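Putative dioxygenase (1H-3-hydroxy-4-oxoquinaldine 2,4-dioxygenase) (Mycobacteroides abscessus subsp. abscessus, PDB 6RA3) cleaves the heterocyclic ring of the Pseudomonas quinolone signal PQS with dioxygen, giving N-octanoylanthranilate and carbon monoxide. Local coordinates at residues Gly67-Ile71 / Arg182-Val186; Ala96-Trp100 / Ala190-Trp194; Leu103-Asp107 / Arg200-Ala205; Met118-Leu122 / Thr245-Gly249; Asp121-Thr125 / Tyr222-His226. All blocks are in the same frame, centred on the assembly; numbering follows the deposited sequence.

Contact 1 of 5, residues Gly67-Ile71 / Arg182-Val186; sequences GDFGI and RAGRV
The carboxylate of Asp-68 takes two arginines one helical turn apart, forming a salt-bridge network between a loop of the alpha/beta hydrolase fold and helix 177-194. Asp-68 OD1 accepts from Arg-182 NE at 2.9 Å (N-H...O 165°) and from Arg-185 NH2 at 2.8 Å (140°), both at the guanidinium edges. Water 1 closes the network, donating to Asp-68 OD2 at 2.6 Å and accepting from Arg-185 NE at 2.8 Å. Arg-182 (t, t, m) points its CA-to-CB bond toward the loop and bends at chi3 to bring NE to Asp-68; its NH1 has a second partner in Asp-178. Residues 67-69 are extended; Gly-70, at phi/psi -150/-141°, is the N-cap of helix 71-84. In register, the CA of Gly-70 lies 5.7 Å from the CA of Val-186. Phe-69 (chi1 p) turns one ring face to Arg-182 CD, a CH-pi contact 3.7 Å from the centroid. Beyond it, Val-186 CG2 lies 3.7 Å from Gly-70 CA, while Val-186 CG1 meets Ile-71 CG1 at 3.6 Å.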
# COMPACT_ATOMS: atom_id res chain seq x y z
N GLY A 67 14.96 -7.76 -16.05
CA GLY A 67 15.44 -8.34 -17.28
C GLY A 67 14.42 -8.21 -18.40
O GLY A 67 13.20 -8.16 -18.18
N ASP A 68 14.94 -8.15 -19.63
CA ASP A 68 14.13 -7.92 -20.80
C ASP A 68 13.09 -9.03 -20.96
O ASP A 68 13.33 -10.20 -20.66
CB ASP A 68 15.01 -7.85 -22.05
CG ASP A 68 14.38 -7.07 -23.17
OD1 ASP A 68 13.51 -6.21 -22.90
OD2 ASP A 68 14.75 -7.32 -24.33
N PHE A 69 11.92 -8.66 -21.46
CA PHE A 69 10.81 -9.58 -21.52
C PHE A 69 9.82 -9.06 -22.56
O PHE A 69 9.84 -7.88 -22.91
CB PHE A 69 10.13 -9.74 -20.14
CG PHE A 69 9.33 -8.52 -19.71
CD1 PHE A 69 9.92 -7.50 -18.96
CD2 PHE A 69 7.97 -8.40 -20.04
CE1 PHE A 69 9.18 -6.38 -18.56
CE2 PHE A 69 7.23 -7.29 -19.66
CZ PHE A 69 7.83 -6.28 -18.91
N GLY A 70 8.94 -9.93 -22.99
CA GLY A 70 7.81 -9.54 -23.83
C GLY A 70 6.61 -10.43 -23.60
O GLY A 70 6.34 -10.85 -22.47
N ILE A 71 5.90 -10.75 -24.69
CA ILE A 71 4.56 -11.34 -24.55
C ILE A 71 4.63 -12.75 -23.98
O ILE A 71 3.80 -13.13 -23.14
CB ILE A 71 3.82 -11.25 -25.90
CG1 ILE A 71 3.56 -9.78 -26.22
CG2 ILE A 71 2.49 -11.95 -25.85
CD1 ILE A 71 3.31 -9.49 -27.69
N ARG A 182 10.93 -0.73 -24.13
CA ARG A 182 10.58 -2.14 -24.24
C ARG A 182 9.20 -2.33 -24.85
O ARG A 182 8.99 -3.26 -25.65
CB ARG A 182 10.63 -2.83 -22.86
CG ARG A 182 10.08 -4.26 -22.84
CD ARG A 182 10.32 -4.91 -21.48
NE ARG A 182 11.73 -4.79 -21.12
CZ ARG A 182 12.24 -3.97 -20.21
NH1 ARG A 182 11.46 -3.16 -19.48
NH2 ARG A 182 13.56 -3.96 -20.03
N ALA A 183 8.25 -1.48 -24.47
CA ALA A 183 6.92 -1.50 -25.09
C ALA A 183 7.04 -1.34 -26.60
O ALA A 183 6.43 -2.09 -27.36
CB ALA A 183 6.05 -0.40 -24.49
N GLY A 184 7.82 -0.35 -27.03
CA GLY A 184 8.07 -0.12 -28.44
C GLY A 184 8.49 -1.38 -29.14
O GLY A 184 7.88 -1.78 -30.13
N ARG A 185 9.56 -2.00 -28.64
CA ARG A 185 10.07 -3.24 -29.19
C ARG A 185 9.00 -4.31 -29.28
O ARG A 185 8.86 -4.98 -30.31
CB ARG A 185 11.19 -3.78 -28.30
CG ARG A 185 12.55 -3.76 -28.86
CD ARG A 185 13.50 -3.16 -27.88
NE ARG A 185 13.50 -3.80 -26.56
CZ ARG A 185 13.84 -3.15 -25.45
NH1 ARG A 185 14.18 -1.88 -25.51
NH2 ARG A 185 13.82 -3.76 -24.27
N VAL A 186 8.32 -4.57 -28.16
CA VAL A 186 7.45 -5.73 -28.06
C VAL A 186 6.25 -5.56 -28.98
O VAL A 186 5.88 -6.49 -29.71
CB VAL A 186 7.03 -5.98 -26.60
CG1 VAL A 186 5.96 -7.05 -26.52
CG2 VAL A 186 8.25 -6.43 -25.77
O HOH W 1 13.28 -6.63 -26.31

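Contact 2 of 5, residues Ala96-Trp100 / Ala190-Trp194; sequences AHGGW and AYRTW
At the substrate-binding site, His-97 joins Trp-100, Tyr-191 and Trp-194 in an aromatic cluster that links segment 96-100, at the start of helix 99-109, to the last turn of helix 177-194. The backbones stay well apart, the nearest CA pair being Trp-100 and Ala-190 at 7.8 Å, so side chains fill the gap. Trp-100 (chi1 m, chi2 96°) is central: Ala-190 CB sits over its six-membered ring, 3.6 Å from the centroid and 9° off the normal, a CH-pi contact. The same ring points its edge at the face of Tyr-191 (chi1 m) in a T-shaped pair, with centroids 5.0 Å apart, planes at 78° and Trp-100 CZ2 to Tyr-191 CE1 3.6 Å. The segment, AHGGW, follows strand 90-95 where alpha/beta hydrolases have their nucleophile elbow; its tip, Ala-96, has the strained backbone expected there (phi/psi 34/-121°), and Gly-99 N donates a hydrogen bond to Ala-96 O at 2.7 Å. His-97, also m, receives a weak hydrogen bond from Trp-100 NE1 to its ND1 at 3.3 Å. Its CE1 lies 3.2 Å from Tyr-191 OH, which is hydrogen-bonded to Ile-123 O. Trp-194 overlaps little with Trp-100, whose CZ3 is 3.6 Å from Trp-194 CD1.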
# COMPACT_ATOMS: atom_id res chain seq x y z
N ALA A 96 -5.64 -2.61 -24.63
CA ALA A 96 -4.79 -2.42 -25.80
C ALA A 96 -3.80 -3.57 -25.94
O ALA A 96 -4.18 -4.74 -26.02
CB ALA A 96 -4.08 -1.07 -25.73
N HIS A 97 -2.51 -3.25 -25.93
CA HIS A 97 -1.56 -4.26 -26.35
C HIS A 97 -1.34 -5.35 -25.31
O HIS A 97 -0.73 -6.37 -25.64
CB HIS A 97 -0.29 -3.54 -26.80
CG HIS A 97 -0.56 -2.64 -27.96
ND1 HIS A 97 -0.70 -3.12 -29.25
CD2 HIS A 97 -0.85 -1.32 -28.02
CE1 HIS A 97 -1.00 -2.12 -30.05
NE2 HIS A 97 -1.10 -1.02 -29.33
N GLY A 98 -1.93 -5.24 -24.11
CA GLY A 98 -2.07 -6.43 -23.28
C GLY A 98 -2.88 -7.52 -23.96
O GLY A 98 -2.71 -8.71 -23.64
N GLY A 99 -3.74 -7.14 -24.92
CA GLY A 99 -4.46 -8.14 -25.72
C GLY A 99 -3.57 -9.21 -26.29
O GLY A 99 -3.97 -10.38 -26.40
N TRP A 100 -2.33 -8.85 -26.65
CA TRP A 100 -1.45 -9.85 -27.23
C TRP A 100 -1.15 -10.96 -26.26
O TRP A 100 -1.09 -12.12 -26.66
CB TRP A 100 -0.14 -9.22 -27.72
CG TRP A 100 -0.28 -8.25 -28.83
CD1 TRP A 100 -0.36 -6.89 -28.73
CD2 TRP A 100 -0.31 -8.55 -30.24
NE1 TRP A 100 -0.45 -6.33 -29.99
CE2 TRP A 100 -0.43 -7.33 -30.93
CE3 TRP A 100 -0.24 -9.74 -30.98
CZ2 TRP A 100 -0.49 -7.25 -32.33
CZ3 TRP A 100 -0.30 -9.66 -32.38
CH2 TRP A 100 -0.42 -8.42 -33.02
N ALA A 190 5.35 -7.60 -32.35
CA ALA A 190 4.12 -8.37 -32.44
C ALA A 190 3.44 -8.16 -33.79
O ALA A 190 2.99 -9.12 -34.44
CB ALA A 190 3.19 -7.99 -31.28
N TYR A 191 3.39 -6.91 -34.27
CA TYR A 191 2.79 -6.65 -35.57
C TYR A 191 3.65 -7.15 -36.72
O TYR A 191 3.11 -7.51 -37.78
CB TYR A 191 2.51 -5.17 -35.74
CG TYR A 191 1.29 -4.71 -34.98
CD1 TYR A 191 1.42 -4.19 -33.70
CD2 TYR A 191 0.02 -4.78 -35.55
CE1 TYR A 191 0.30 -3.76 -32.99
CE2 TYR A 191 -1.10 -4.35 -34.85
CZ TYR A 191 -0.95 -3.84 -33.56
OH TYR A 191 -2.03 -3.40 -32.83
N ARG A 192 4.97 -7.20 -36.55
CA ARG A 192 5.84 -7.75 -37.59
C ARG A 192 5.73 -9.27 -37.67
O ARG A 192 5.92 -9.84 -38.75
CB ARG A 192 7.31 -7.40 -37.33
CG ARG A 192 7.67 -5.94 -37.51
CD ARG A 192 9.18 -5.77 -37.59
NE ARG A 192 9.92 -6.87 -36.98
CZ ARG A 192 10.47 -6.86 -35.77
NH1 ARG A 192 10.36 -5.78 -34.99
NH2 ARG A 192 11.13 -7.92 -35.33
N THR A 193 5.48 -9.93 -36.55
CA THR A 193 5.41 -11.39 -36.52
C THR A 193 4.09 -11.89 -37.10
O THR A 193 4.07 -12.75 -37.99
CB THR A 193 5.56 -11.87 -35.08
OG1 THR A 193 6.76 -11.31 -34.53
CG2 THR A 193 5.58 -13.42 -34.99
N TRP A 194 2.98 -11.35 -36.59
CA TRP A 194 1.64 -11.86 -36.85
C TRP A 194 0.94 -11.12 -37.96
O TRP A 194 -0.03 -11.65 -38.52
CB TRP A 194 0.78 -11.74 -35.57
CG TRP A 194 1.24 -12.63 -34.52
CD1 TRP A 194 1.92 -12.28 -33.39
CD2 TRP A 194 1.11 -14.05 -34.48
NE1 TRP A 194 2.22 -13.39 -32.66
CE2 TRP A 194 1.72 -14.50 -33.29
CE3 TRP A 194 0.50 -15.00 -35.32
CZ2 TRP A 194 1.76 -15.85 -32.92
CZ3 TRP A 194 0.54 -16.35 -34.96
CH2 TRP A 194 1.17 -16.76 -33.76

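Contact 3 of 5, residues Leu103-Asp107 / Arg200-Ala205; sequences LEIAD and RMEALA
Residues 103-107 run as continuous helix within helix 99-109, whereas 200-205 pass from the end of helix 197-202 into a loop, Leu-204 turning extended at phi/psi -69/129°. The CA atoms of Leu-103 and Met-201 are 7.2 Å apart and those of Asp-107 and Leu-204 5.9 Å apart. In this alpha/beta-hydrolase fold the two helices pack beside the central sheet and are tied by a salt-bridge network centred on Arg-200. The Arg-200 side chain (chi1 t, chi2 m, chi3 t) passes Leu-103, with Leu-103 CB to Arg-200 CD 3.9 Å, and puts one face of its guanidinium over Leu-103 O. Arg-200 NH2 donates to Glu-104 OE1 at 3.0 Å (153°) and to Asp-107 OD2 at 3.2 Å (141°), joining acids three residues apart on the helix; Glu-104 OE2 also pairs with Arg-108. Toward the sheet from these charges, Leu-204 CD2 packs 3.4 Å from Asp-107 CB, and Leu-103 CD1 touches Met-201 CG at 4.1 Å; Leu-103, Met-201 and Leu-204 all reach Ile-210 of strand 209-214. Water 2 accepts from Arg-200 NH1 at 2.5 Å and donates to Asp-107 OD2 at 2.7 Å and Ala-203 O at 2.9 Å.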
# COMPACT_ATOMS: atom_id res chain seq x y z
N LEU A 103 -4.26 -13.23 -25.72
CA LEU A 103 -4.45 -14.24 -26.76
C LEU A 103 -3.42 -15.35 -26.65
O LEU A 103 -3.73 -16.53 -26.88
CB LEU A 103 -4.42 -13.56 -28.13
CG LEU A 103 -5.53 -12.51 -28.25
CD1 LEU A 103 -5.35 -11.60 -29.44
CD2 LEU A 103 -6.88 -13.22 -28.33
N GLU A 104 -2.19 -15.01 -26.27
CA GLU A 104 -1.20 -16.05 -26.02
C GLU A 104 -1.66 -16.94 -24.89
O GLU A 104 -1.54 -18.17 -24.98
CB GLU A 104 0.17 -15.42 -25.71
CG GLU A 104 1.28 -16.43 -25.42
CD GLU A 104 1.55 -17.39 -26.58
OE1 GLU A 104 1.28 -17.00 -27.74
OE2 GLU A 104 2.03 -18.52 -26.34
N ILE A 105 -2.21 -16.34 -23.82
CA ILE A 105 -2.71 -17.15 -22.70
C ILE A 105 -3.86 -18.03 -23.17
O ILE A 105 -3.95 -19.22 -22.81
CB ILE A 105 -3.15 -16.25 -21.52
CG1 ILE A 105 -1.95 -15.49 -20.92
CG2 ILE A 105 -3.87 -17.08 -20.45
CD1 ILE A 105 -2.34 -14.23 -20.08
N ALA A 106 -4.78 -17.48 -23.96
CA ALA A 106 -5.89 -18.29 -24.46
C ALA A 106 -5.38 -19.47 -25.27
O ALA A 106 -5.89 -20.59 -25.16
CB ALA A 106 -6.84 -17.46 -25.30
N ASP A 107 -4.33 -19.25 -26.07
CA ASP A 107 -3.81 -20.31 -26.93
C ASP A 107 -3.12 -21.39 -26.12
O ASP A 107 -3.18 -22.58 -26.46
CB ASP A 107 -2.84 -19.72 -27.95
CG ASP A 107 -2.45 -20.72 -29.03
OD1 ASP A 107 -3.20 -21.70 -29.24
OD2 ASP A 107 -1.37 -20.53 -29.64
N ARG A 200 -3.38 -13.14 -35.73
CA ARG A 200 -3.02 -13.92 -34.55
C ARG A 200 -4.21 -14.76 -34.09
O ARG A 200 -4.07 -15.95 -33.80
CB ARG A 200 -2.50 -13.01 -33.43
CG ARG A 200 -1.62 -13.74 -32.39
CD ARG A 200 -2.43 -14.56 -31.36
NE ARG A 200 -1.58 -15.46 -30.57
CZ ARG A 200 -1.41 -16.76 -30.79
NH1 ARG A 200 -2.07 -17.36 -31.78
NH2 ARG A 200 -0.59 -17.47 -30.03
N MET A 201 -5.41 -14.16 -34.07
CA MET A 201 -6.61 -14.89 -33.62
C MET A 201 -6.94 -16.08 -34.52
O MET A 201 -7.33 -17.15 -34.03
CB MET A 201 -7.81 -13.95 -33.56
CG MET A 201 -7.68 -12.88 -32.51
SD MET A 201 -9.19 -11.97 -32.30
CE MET A 201 -8.88 -10.29 -32.79
N GLU A 202 -6.82 -15.91 -35.85
CA GLU A 202 -7.10 -17.00 -36.76
C GLU A 202 -6.10 -18.14 -36.62
O GLU A 202 -6.40 -19.28 -37.00
CB GLU A 202 -7.14 -16.51 -38.21
CG GLU A 202 -8.13 -15.36 -38.47
CD GLU A 202 -8.20 -14.96 -39.95
OE1 GLU A 202 -8.79 -15.72 -40.75
OE2 GLU A 202 -7.68 -13.88 -40.31
N ALA A 203 -4.92 -17.86 -36.07
CA ALA A 203 -3.94 -18.91 -35.82
C ALA A 203 -4.22 -19.70 -34.54
O ALA A 203 -3.47 -20.63 -34.24
CB ALA A 203 -2.55 -18.29 -35.76
N LEU A 204 -5.28 -19.37 -33.79
CA LEU A 204 -5.56 -20.08 -32.55
C LEU A 204 -6.02 -21.50 -32.84
O LEU A 204 -6.93 -21.71 -33.64
CB LEU A 204 -6.64 -19.34 -31.75
CG LEU A 204 -6.21 -18.04 -31.08
CD1 LEU A 204 -7.41 -17.21 -30.67
CD2 LEU A 204 -5.29 -18.33 -29.88
N ALA A 205 -5.37 -22.46 -32.17
CA ALA A 205 -5.75 -23.88 -32.24
C ALA A 205 -7.26 -24.08 -32.14
O ALA A 205 -7.91 -24.48 -33.12
CB ALA A 205 -5.05 -24.68 -31.13
O HOH W 2 -1.65 -19.80 -32.18

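Contact 4 of 5, residues Met118-Leu122 / Thr245-Gly249; sequences MILDL and THFPG
Leu-120, the last residue of strand 116-120, lays its side chain (chi1 m, chi2 p) against the start of helix 248-251, its CB 3.9 Å from Pro-248 CG and its CD2 4.0 Å from Gly-249 N. An ideal CB on Gly-249 would come within 3.2 Å of Leu-120 CD2, so the packing is tight there. The CA of Leu-120 is 6.8 Å from that of Pro-248, and the CA of Asp-121 is 6.1 Å from that of His-246. After the extended residues 118-120 the chain turns sharply: Asp-121 has phi/psi 59/51° and directs its CA-to-CB bond toward 245-249. With chi1 of -138°, between wells, its carboxylate meets the edge of the His-246 imidazole (chi1 t, chi2 52°). His-246 ND1 donates to Asp-121 OD1 at 2.8 Å with an N-H...O angle of 164°, close to linear. The other carboxylate oxygen, OD2, is hydrogen-bonded by Ser-215 N. On the histidine side, Thr-245 (chi1 p) makes an ST turn, its OG1 accepting from Phe-247 N at 3.0 Å, and Phe-247 is the N-cap of the short helix. His-246 acts as proton donor/acceptor, and the nearest side-chain atoms of His-246 and the substrate-binding His-97 are about 5 Å apart. An acid at a strand end bonded to a later histidine is consistent with the active-site pair of the alpha/beta-hydrolase fold, the acid sitting one strand earlier than usual.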
# COMPACT_ATOMS: atom_id res chain seq x y z
N MET A 118 -11.93 -10.76 -23.47
CA MET A 118 -12.30 -9.41 -23.89
C MET A 118 -11.05 -8.57 -24.09
O MET A 118 -10.14 -8.57 -23.25
CB MET A 118 -13.21 -8.73 -22.86
CG MET A 118 -13.55 -7.30 -23.20
SD MET A 118 -15.05 -6.64 -22.41
CE MET A 118 -16.22 -7.62 -23.31
N ILE A 119 -11.01 -7.83 -25.20
CA ILE A 119 -9.90 -6.93 -25.53
C ILE A 119 -10.46 -5.53 -25.72
O ILE A 119 -11.53 -5.36 -26.32
CB ILE A 119 -9.13 -7.42 -26.78
CG1 ILE A 119 -8.57 -8.82 -26.52
CG2 ILE A 119 -8.02 -6.44 -27.14
CD1 ILE A 119 -7.87 -9.47 -27.71
N LEU A 120 -9.76 -4.55 -25.16
CA LEU A 120 -10.15 -3.15 -25.18
C LEU A 120 -9.17 -2.38 -26.06
O LEU A 120 -7.97 -2.31 -25.75
CB LEU A 120 -10.15 -2.56 -23.76
CG LEU A 120 -11.31 -2.79 -22.79
CD1 LEU A 120 -11.95 -4.15 -22.92
CD2 LEU A 120 -10.79 -2.58 -21.38
N ASP A 121 -9.68 -1.84 -27.18
CA ASP A 121 -9.02 -0.80 -27.99
C ASP A 121 -7.64 -1.23 -28.51
O ASP A 121 -6.66 -0.50 -28.36
CB ASP A 121 -8.92 0.50 -27.19
CG ASP A 121 -9.25 1.73 -28.02
OD1 ASP A 121 -8.39 2.19 -28.81
OD2 ASP A 121 -10.38 2.25 -27.87
N LEU A 122 -7.58 -2.40 -29.13
CA LEU A 122 -6.37 -2.94 -29.74
C LEU A 122 -6.46 -2.83 -31.26
O LEU A 122 -7.43 -3.30 -31.86
CB LEU A 122 -6.16 -4.40 -29.32
CG LEU A 122 -5.05 -5.21 -29.99
CD1 LEU A 122 -3.67 -4.55 -29.80
CD2 LEU A 122 -5.04 -6.63 -29.49
N THR A 245 -11.85 8.29 -25.93
CA THR A 245 -10.48 7.98 -25.57
C THR A 245 -10.15 6.53 -25.90
O THR A 245 -11.03 5.70 -26.17
CB THR A 245 -10.24 8.25 -24.08
OG1 THR A 245 -10.71 7.13 -23.31
CG2 THR A 245 -10.96 9.49 -23.63
N HIS A 246 -8.86 6.26 -25.88
CA HIS A 246 -8.24 4.94 -25.98
C HIS A 246 -8.48 4.11 -24.73
O HIS A 246 -8.02 2.97 -24.68
CB HIS A 246 -6.73 5.18 -26.24
CG HIS A 246 -5.87 3.94 -26.35
ND1 HIS A 246 -6.15 2.89 -27.20
CD2 HIS A 246 -4.67 3.65 -25.78
CE1 HIS A 246 -5.19 1.99 -27.12
NE2 HIS A 246 -4.27 2.42 -26.27
N PHE A 247 -9.20 4.63 -23.73
CA PHE A 247 -9.34 3.99 -22.42
C PHE A 247 -10.81 3.71 -22.12
O PHE A 247 -11.40 4.30 -21.20
CB PHE A 247 -8.72 4.87 -21.33
CG PHE A 247 -7.25 5.08 -21.51
CD1 PHE A 247 -6.37 4.04 -21.33
CD2 PHE A 247 -6.76 6.32 -21.88
CE1 PHE A 247 -5.02 4.22 -21.52
CE2 PHE A 247 -5.40 6.51 -22.06
CZ PHE A 247 -4.54 5.47 -21.88
N PRO A 248 -11.43 2.79 -22.85
CA PRO A 248 -12.86 2.52 -22.60
C PRO A 248 -13.13 1.95 -21.21
O PRO A 248 -14.13 2.31 -20.58
CB PRO A 248 -13.23 1.53 -23.72
CG PRO A 248 -11.95 0.90 -24.14
CD PRO A 248 -10.87 1.91 -23.89
N GLY A 249 -12.24 1.09 -20.71
CA GLY A 249 -12.40 0.55 -19.36
C GLY A 249 -12.38 1.60 -18.26
O GLY A 249 -12.96 1.39 -17.19

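Contact 5 of 5, residues Asp121-Thr125 / Tyr222-His226; sequences DLIMT and YDALH
Tyr-222, with chi1 t and chi2 75°, extends from its helix to bring the hydroxyl to the backbone of 121-125. Met-124 N donates to Tyr-222 OH at a short 2.5 Å (N-H...O 142°), with Ile-123 CA 3.3 Å from the same oxygen. The loop is irregular, Ile-123 at phi/psi -59/116° and Met-124 at -93/-18°; the nearest CA pair, Thr-125 and Tyr-222, is 7.7 Å apart. Met-124 (m, m, t) starts toward the helix, its CB 3.8 Å from Tyr-222 CZ, then bends away, its CG passing His-226 NE2 at 3.6 Å. Thr-125, chi1 p, places CG2 at the ring edge, 3.8 Å from Tyr-222 CD1, and 3.9 Å from Leu-225 CD2 (Leu-225 chi1 t). His-226, chi1 m, folds back so that its ND1 donates to Tyr-222 O at 3.0 Å, while NE2 is hydrogen-bonded to His-212. The contact thus joins the loop after strand 116-120 to helix 221-232 of this alpha/beta-hydrolase fold, beside strand 209-214, with Met-198 and Met-201 of helix 197-202 touching Met-124.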
# COMPACT_ATOMS: atom_id res chain seq x y z
N ASP A 121 -9.68 -1.84 -27.18
CA ASP A 121 -9.02 -0.80 -27.99
C ASP A 121 -7.64 -1.23 -28.51
O ASP A 121 -6.66 -0.50 -28.36
CB ASP A 121 -8.92 0.50 -27.19
CG ASP A 121 -9.25 1.73 -28.02
OD1 ASP A 121 -8.39 2.19 -28.81
OD2 ASP A 121 -10.38 2.25 -27.87
N LEU A 122 -7.58 -2.40 -29.13
CA LEU A 122 -6.37 -2.94 -29.74
C LEU A 122 -6.46 -2.83 -31.26
O LEU A 122 -7.43 -3.30 -31.86
CB LEU A 122 -6.16 -4.40 -29.32
CG LEU A 122 -5.05 -5.21 -29.99
CD1 LEU A 122 -3.67 -4.55 -29.80
CD2 LEU A 122 -5.04 -6.63 -29.49
N ILE A 123 -5.45 -2.21 -31.88
CA ILE A 123 -5.44 -1.98 -33.33
C ILE A 123 -5.52 -3.32 -34.05
O ILE A 123 -4.62 -4.17 -33.94
CB ILE A 123 -4.19 -1.17 -33.74
CG1 ILE A 123 -4.27 0.26 -33.20
CG2 ILE A 123 -3.98 -1.13 -35.24
CD1 ILE A 123 -5.44 1.07 -33.72
N MET A 124 -6.61 -3.54 -34.80
CA MET A 124 -6.84 -4.84 -35.41
C MET A 124 -6.31 -4.92 -36.84
O MET A 124 -6.11 -6.03 -37.35
CB MET A 124 -8.34 -5.16 -35.38
CG MET A 124 -8.86 -5.52 -33.97
SD MET A 124 -8.27 -7.15 -33.42
CE MET A 124 -8.67 -7.01 -31.67
N THR A 125 -6.06 -3.78 -37.48
CA THR A 125 -5.35 -3.72 -38.76
C THR A 125 -3.88 -4.08 -38.57
O THR A 125 -3.40 -4.21 -37.44
CB THR A 125 -5.47 -2.32 -39.35
OG1 THR A 125 -4.90 -1.36 -38.45
CG2 THR A 125 -6.92 -1.94 -39.61
N TYR A 222 -12.68 0.52 -40.47
CA TYR A 222 -12.25 -0.34 -39.36
C TYR A 222 -13.40 -1.24 -38.91
O TYR A 222 -13.21 -2.44 -38.66
CB TYR A 222 -11.75 0.55 -38.21
CG TYR A 222 -10.93 -0.17 -37.15
CD1 TYR A 222 -9.62 -0.56 -37.40
CD2 TYR A 222 -11.47 -0.45 -35.90
CE1 TYR A 222 -8.86 -1.20 -36.44
CE2 TYR A 222 -10.72 -1.09 -34.93
CZ TYR A 222 -9.42 -1.47 -35.20
OH TYR A 222 -8.65 -2.12 -34.26
N ASP A 223 -14.62 -0.68 -38.83
CA ASP A 223 -15.80 -1.44 -38.46
C ASP A 223 -16.10 -2.58 -39.44
O ASP A 223 -16.43 -3.70 -39.02
CB ASP A 223 -16.99 -0.49 -38.38
CG ASP A 223 -16.72 0.65 -37.43
OD1 ASP A 223 -17.26 0.63 -36.30
OD2 ASP A 223 -15.91 1.53 -37.80
N ALA A 224 -16.04 -2.30 -40.75
CA ALA A 224 -16.38 -3.33 -41.73
C ALA A 224 -15.39 -4.48 -41.67
O ALA A 224 -15.75 -5.63 -41.95
CB ALA A 224 -16.43 -2.75 -43.14
N LEU A 225 -14.14 -4.19 -41.30
CA LEU A 225 -13.19 -5.27 -41.10
C LEU A 225 -13.65 -6.20 -39.97
O LEU A 225 -13.45 -7.42 -40.04
CB LEU A 225 -11.81 -4.68 -40.81
CG LEU A 225 -10.69 -5.62 -40.37
CD1 LEU A 225 -10.08 -6.39 -41.55
CD2 LEU A 225 -9.65 -4.79 -39.62
N HIS A 226 -14.29 -5.63 -38.94
CA HIS A 226 -14.79 -6.43 -37.82
C HIS A 226 -16.01 -7.25 -38.24
O HIS A 226 -16.04 -8.47 -38.04
CB HIS A 226 -15.15 -5.52 -36.65
CG HIS A 226 -13.97 -5.10 -35.82
ND1 HIS A 226 -13.22 -3.98 -36.11
CD2 HIS A 226 -13.43 -5.65 -34.71
CE1 HIS A 226 -12.25 -3.86 -35.22
NE2 HIS A 226 -12.36 -4.86 -34.36

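In the fold
Contacts 2 and 4 are the buried ones, with only Trp-194 of contact 2 partly exposed, and hold the two functional histidines, His-97 and His-246; contacts 1, 3 and 5 are partly buried. The chemistry follows: arginine-carboxylate networks with bridging waters in contacts 1 and 3, aromatic packing in contact 2, a histidine-carboxylate bond in contact 4 and a tyrosine-to-backbone bond in contact 5. Helix 177-194 serves contacts 1 and 2, helix 99-109 contacts 2 and 3, and contacts 4 and 5 share Asp-121 and Leu-122. Direct touches connect them: Ile-71 CD1 to Trp-100 CB (3.5 Å), Met-201 CE to Met-124 SD (3.3 Å) and Ala-96 N to Leu-120 O (2.6 Å, probable hydrogen bond).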